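Local coordinates for protein ATP-dependent RNA helicase HrpB (PDB 6EUD) that hydrolyses ATP to ADP and phosphate as a DEAH/RHA-type RNA helicase that binds single-stranded RNA, at residues P48-K53 against D152-I157; D510-L515 against G520-A525. All blocks are in the same frame, centred on the assembly; numbering follows the deposited sequence.

Contact 1. Residues P48-K53 against D152-I157; sequences PGINGK and DLKLLI
The ammonium group of Lys-154 reaches the loop 48-53 end-on and meets it at one backbone oxygen: NZ of Lys-154 lies 3.0 Å from O of Gly-49, a hydrogen bond that the hydrogen geometry rates as weak. The footprint is small, 110 Å² summed over both sides, and Lys-154 supplies 57 Å² of it. Reach comes from an almost fully stretched chain. CG of Lys-154 stands anti to the carbonyl carbon (chi1 -58°) and every later torsion is near 180°, which carries NZ to Gly-49 O although the nearest CA atoms, those of Ile-50 and Lys-154, are 8.0 Å apart. Ile-50 slants across the end of the lysine, with CD1 of Ile-50 3.8 Å from NZ of Lys-154, and Ile-50 also packs on Leu-122 of strand 120-125. In the RecA-like, P-loop NTPase sheet of this domain, strand 120-125 runs parallel between 53-57 and 154-159, and the lysine thus spans from the start of strand 154-159 to the loop leading into 53-57. Its stronger partner is Asp-21, whose OD1 forms a salt bridge with NZ of Lys-154; the carboxylate would probably hold the ammonium group in place beside the Gly-49 carbonyl.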
loop_
_atom_site.group_PDB
_atom_site.type_symbol
_atom_site.label_atom_id
_atom_site.label_comp_id
_atom_site.label_asym_id
_atom_site.label_seq_id
_atom_site.Cartn_x
_atom_site.Cartn_y
_atom_site.Cartn_z
ATOM N N PRO A 48 -26.493 -19.638 -28.560
ATOM C CA PRO A 48 -26.666 -18.602 -29.586
ATOM C C PRO A 48 -26.849 -17.203 -28.997
ATOM O O PRO A 48 -26.685 -16.214 -29.713
ATOM C CB PRO A 48 -27.929 -19.053 -30.327
ATOM C CG PRO A 48 -28.686 -19.836 -29.326
ATOM C CD PRO A 48 -27.654 -20.542 -28.494
ATOM N N GLY A 49 -27.176 -17.124 -27.710
ATOM C CA GLY A 49 -27.332 -15.845 -27.041
ATOM C C GLY A 49 -26.038 -15.054 -26.965
ATOM O O GLY A 49 -26.051 -13.822 -27.014
ATOM N N ILE A 50 -24.919 -15.765 -26.843
ATOM C CA ILE A 50 -23.598 -15.141 -26.793
ATOM C C ILE A 50 -23.076 -14.900 -28.212
ATOM O O ILE A 50 -23.129 -15.796 -29.060
ATOM C CB ILE A 50 -22.588 -16.007 -25.992
ATOM C CG1 ILE A 50 -22.675 -15.695 -24.497
ATOM C CG2 ILE A 50 -21.164 -15.774 -26.469
ATOM C CD1 ILE A 50 -23.994 -16.076 -23.847
ATOM N N ASN A 51 -22.581 -13.691 -28.470
ATOM C CA ASN A 51 -22.142 -13.322 -29.816
ATOM C C ASN A 51 -20.631 -13.136 -29.958
ATOM O O ASN A 51 -20.068 -12.155 -29.474
ATOM C CB ASN A 51 -22.850 -12.039 -30.271
ATOM C CG ASN A 51 -24.301 -12.273 -30.659
ATOM O OD1 ASN A 51 -24.922 -13.246 -30.230
ATOM N ND2 ASN A 51 -24.847 -11.379 -31.479
ATOM N N GLY A 52 -19.983 -14.076 -30.640
ATOM C CA GLY A 52 -18.572 -13.954 -30.954
ATOM C C GLY A 52 -17.638 -14.772 -30.082
ATOM O O GLY A 52 -17.880 -15.955 -29.827
ATOM N N LYS A 53 -16.566 -14.124 -29.629
ATOM C CA LYS A 53 -15.506 -14.767 -28.860
ATOM C C LYS A 53 -15.779 -14.715 -27.357
ATOM O O LYS A 53 -16.531 -13.865 -26.887
ATOM C CB LYS A 53 -14.167 -14.104 -29.168
ATOM C CG LYS A 53 -13.178 -15.015 -29.864
ATOM C CD LYS A 53 -12.432 -14.229 -30.924
ATOM C CE LYS A 53 -11.219 -14.990 -31.452
ATOM N NZ LYS A 53 -11.524 -16.421 -31.686
ATOM N N ASP A 152 -23.385 -4.516 -25.087
ATOM C CA ASP A 152 -23.745 -5.866 -25.515
ATOM C C ASP A 152 -22.756 -6.877 -24.961
ATOM O O ASP A 152 -23.007 -8.079 -24.959
ATOM C CB ASP A 152 -23.735 -5.954 -27.032
ATOM C CG ASP A 152 -22.346 -5.763 -27.600
ATOM O OD1 ASP A 152 -21.862 -4.610 -27.640
ATOM O OD2 ASP A 152 -21.715 -6.780 -27.961
ATOM N N LEU A 153 -21.602 -6.370 -24.539
ATOM C CA LEU A 153 -20.530 -7.199 -23.987
ATOM C C LEU A 153 -20.909 -7.768 -22.620
ATOM O O LEU A 153 -20.940 -7.043 -21.629
ATOM C CB LEU A 153 -19.229 -6.389 -23.883
ATOM C CG LEU A 153 -18.054 -7.059 -23.153
ATOM C CD1 LEU A 153 -17.485 -8.247 -23.934
ATOM C CD2 LEU A 153 -16.963 -6.039 -22.837
ATOM N N LYS A 154 -21.195 -9.066 -22.568
ATOM C CA LYS A 154 -21.634 -9.705 -21.326
ATOM C C LYS A 154 -20.429 -10.048 -20.465
ATOM O O LYS A 154 -19.297 -10.009 -20.946
ATOM C CB LYS A 154 -22.453 -10.960 -21.622
ATOM C CG LYS A 154 -23.670 -10.703 -22.475
ATOM C CD LYS A 154 -24.361 -11.998 -22.826
ATOM C CE LYS A 154 -25.529 -11.761 -23.766
ATOM N NZ LYS A 154 -26.199 -13.044 -24.127
ATOM N N LEU A 155 -20.671 -10.409 -19.206
ATOM C CA LEU A 155 -19.578 -10.625 -18.261
ATOM C C LEU A 155 -19.910 -11.676 -17.198
ATOM O O LEU A 155 -20.838 -11.496 -16.395
ATOM C CB LEU A 155 -19.212 -9.291 -17.594
ATOM C CG LEU A 155 -17.971 -9.224 -16.718
ATOM C CD1 LEU A 155 -16.775 -9.618 -17.547
ATOM C CD2 LEU A 155 -17.812 -7.832 -16.154
ATOM N N LEU A 156 -19.147 -12.768 -17.189
ATOM C CA LEU A 156 -19.353 -13.821 -16.200
ATOM C C LEU A 156 -18.248 -13.898 -15.144
ATOM O O LEU A 156 -17.093 -14.208 -15.435
ATOM C CB LEU A 156 -19.478 -15.177 -16.889
ATOM C CG LEU A 156 -19.691 -16.358 -15.932
ATOM C CD1 LEU A 156 -20.905 -16.115 -15.036
ATOM C CD2 LEU A 156 -19.881 -17.623 -16.730
ATOM N N ILE A 157 -18.613 -13.646 -13.899
ATOM C CA ILE A 157 -17.643 -13.736 -12.824
ATOM C C ILE A 157 -17.871 -15.019 -12.039
ATOM O O ILE A 157 -18.945 -15.234 -11.471
ATOM C CB ILE A 157 -17.722 -12.505 -11.911
ATOM C CG1 ILE A 157 -17.520 -11.250 -12.756
ATOM C CG2 ILE A 157 -16.687 -12.584 -10.796
ATOM C CD1 ILE A 157 -17.679 -9.968 -12.005
#

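Contact 2. Residues D510-L515 against G520-A525; sequences DGRYQL and GAMLDA
Tyr-513 and Ala-521 form the antiparallel hydrogen-bonded pair of this beta hairpin, joined by Tyr-513 N to Ala-521 O and Ala-521 N to Tyr-513 O, both 2.8 Å. The second is nearly straight at the hydrogen (179°). Beyond strand 520-522, Leu-523 N extends the ladder to Gly-511 O. The packed face carries Tyr-513 and Ala-521. CB of Ala-521 sits 3.6 Å from CD2 of Leu-515, and CE2 of the Tyr-513 ring lies 4.2 Å from CB of Leu-523; Ile-551 of strand 548-552 also packs on this face, and the phenol OH bonds to the carbonyl of His-532. Gly-511 is hemmed in as well, since a CB there would clash with Leu-523 O.

The other face is looser and more open. Arg-512 and Met-522 run alongside each other in the same direction, with CG of Arg-512 3.4 Å from SD of Met-522. The bend at chi2 (-57°) of Met-522 sets SD beside that carbon, and the bend at chi3 (-66°) brings CE of Met-522 to 3.7 Å from CG of Arg-512. An alanine in place of Met-522 would remove SD and CE and is likely to leave the Arg-512 methylene without its cover. Three backbone hydrogen bonds and the buried contacts of Ala-521, Leu-515 and Leu-523 are consistent with a hairpin fixed mainly through its backbone and packed face, with Arg-512 exposed on the other.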
loop_
_atom_site.group_PDB
_atom_site.type_symbol
_atom_site.label_atom_id
_atom_site.label_comp_id
_atom_site.label_asym_id
_atom_site.label_seq_id
_atom_site.Cartn_x
_atom_site.Cartn_y
_atom_site.Cartn_z
ATOM N N ASP A 510 32.176 -4.934 6.224
ATOM C CA ASP A 510 31.945 -5.664 4.984
ATOM C C ASP A 510 30.644 -6.453 5.022
ATOM O O ASP A 510 30.404 -7.253 5.926
ATOM C CB ASP A 510 33.123 -6.593 4.687
ATOM C CG ASP A 510 34.291 -5.861 4.054
ATOM O OD1 ASP A 510 34.242 -4.615 3.973
ATOM O OD2 ASP A 510 35.258 -6.534 3.642
ATOM N N GLY A 511 29.798 -6.207 4.027
ATOM C CA GLY A 511 28.483 -6.815 3.969
ATOM C C GLY A 511 27.355 -5.871 4.357
ATOM O O GLY A 511 26.207 -6.102 3.980
ATOM N N ARG A 512 27.666 -4.826 5.125
ATOM C CA ARG A 512 26.648 -3.868 5.549
ATOM C C ARG A 512 26.590 -2.679 4.610
ATOM O O ARG A 512 27.572 -1.938 4.443
ATOM C CB ARG A 512 26.878 -3.365 6.982
ATOM C CG ARG A 512 25.598 -3.374 7.823
ATOM C CD ARG A 512 25.711 -2.535 9.086
ATOM N NE ARG A 512 26.947 -2.799 9.812
ATOM C CZ ARG A 512 27.505 -1.955 10.671
ATOM N NH1 ARG A 512 26.934 -0.785 10.924
ATOM N NH2 ARG A 512 28.632 -2.288 11.281
ATOM N N TYR A 513 25.413 -2.493 4.018
ATOM C CA TYR A 513 25.193 -1.428 3.058
ATOM C C TYR A 513 24.025 -0.540 3.464
ATOM O O TYR A 513 23.081 -0.984 4.119
ATOM C CB TYR A 513 24.946 -2.022 1.662
ATOM C CG TYR A 513 26.180 -2.657 1.051
ATOM C CD1 TYR A 513 27.084 -1.883 0.331
ATOM C CD2 TYR A 513 26.441 -4.026 1.191
ATOM C CE1 TYR A 513 28.215 -2.435 -0.227
ATOM C CE2 TYR A 513 27.578 -4.590 0.630
ATOM C CZ TYR A 513 28.460 -3.786 -0.076
ATOM O OH TYR A 513 29.594 -4.309 -0.645
ATOM N N GLN A 514 24.084 0.722 3.065
ATOM C CA GLN A 514 22.898 1.568 3.118
ATOM C C GLN A 514 22.463 1.937 1.699
ATOM O O GLN A 514 23.304 2.291 0.845
ATOM C CB GLN A 514 23.156 2.827 3.945
ATOM C CG GLN A 514 21.931 3.709 4.084
ATOM C CD GLN A 514 22.162 4.924 4.964
ATOM O OE1 GLN A 514 23.190 5.610 4.863
ATOM N NE2 GLN A 514 21.202 5.194 5.849
ATOM N N LEU A 515 21.161 1.850 1.433
ATOM C CA LEU A 515 20.657 2.226 0.108
ATOM C C LEU A 515 20.401 3.734 0.036
ATOM O O LEU A 515 20.275 4.398 1.072
ATOM C CB LEU A 515 19.383 1.453 -0.237
ATOM C CG LEU A 515 19.456 -0.079 -0.213
ATOM C CD1 LEU A 515 18.172 -0.662 -0.743
ATOM C CD2 LEU A 515 20.637 -0.607 -1.006
ATOM N N GLY A 520 18.645 -0.108 5.134
ATOM C CA GLY A 520 19.789 -0.992 5.262
ATOM C C GLY A 520 19.697 -2.228 4.389
ATOM O O GLY A 520 18.652 -2.880 4.297
ATOM N N ALA A 521 20.811 -2.550 3.746
ATOM C CA ALA A 521 20.880 -3.701 2.858
ATOM C C ALA A 521 22.052 -4.577 3.256
ATOM O O ALA A 521 23.160 -4.082 3.500
ATOM C CB ALA A 521 21.010 -3.258 1.400
ATOM N N MET A 522 21.811 -5.879 3.311
ATOM C CA MET A 522 22.821 -6.798 3.799
ATOM C C MET A 522 23.276 -7.788 2.748
ATOM O O MET A 522 22.464 -8.425 2.072
ATOM C CB MET A 522 22.298 -7.560 5.015
ATOM C CG MET A 522 21.965 -6.658 6.185
ATOM S SD MET A 522 23.376 -5.671 6.716
ATOM C CE MET A 522 24.489 -6.923 7.344
ATOM N N LEU A 523 24.587 -7.933 2.642
ATOM C CA LEU A 523 25.158 -9.003 1.850
ATOM C C LEU A 523 26.072 -9.867 2.735
ATOM O O LEU A 523 26.643 -9.377 3.720
ATOM C CB LEU A 523 25.913 -8.417 0.662
ATOM C CG LEU A 523 26.148 -9.279 -0.570
ATOM C CD1 LEU A 523 24.828 -9.778 -1.125
ATOM C CD2 LEU A 523 26.882 -8.444 -1.596
ATOM N N ASP A 524 26.179 -11.153 2.407
ATOM C CA ASP A 524 27.088 -12.060 3.106
ATOM C C ASP A 524 28.497 -11.481 3.122
ATOM O O ASP A 524 28.991 -10.999 2.106
ATOM C CB ASP A 524 27.099 -13.443 2.446
ATOM C CG ASP A 524 27.896 -14.470 3.243
ATOM O OD1 ASP A 524 27.266 -15.232 4.006
ATOM O OD2 ASP A 524 29.141 -14.524 3.111
ATOM N N ALA A 525 29.133 -11.526 4.288
ATOM C CA ALA A 525 30.481 -11.001 4.465
ATOM C C ALA A 525 31.521 -11.701 3.576
ATOM O O ALA A 525 32.586 -11.142 3.313
ATOM C CB ALA A 525 30.884 -11.111 5.922
#

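In the fold
From the N terminus, the chain passes helix 40-45 and the loop of contact 1, then runs through 98 residues of mixed helix, strand and loop before 152-157 returns to that loop. This long closure ties the loop before strand 53-57 to the start of strand 154-159, two strands of the ATP-binding domain's mixed, mostly parallel sheet separated by 120-125. Contact 1 is complete before contact 2 opens, so the two follow in series and neither nest nor cross. Contact 2 closes only a four-residue turn, a local hairpin in a separate mixed sheet, where strand 512-515 also pairs with 503-506 and strand 520-522 with 548-552. The centres of contact 1 and contact 2 are about 55 Å apart, on opposite sides of the chain's centre.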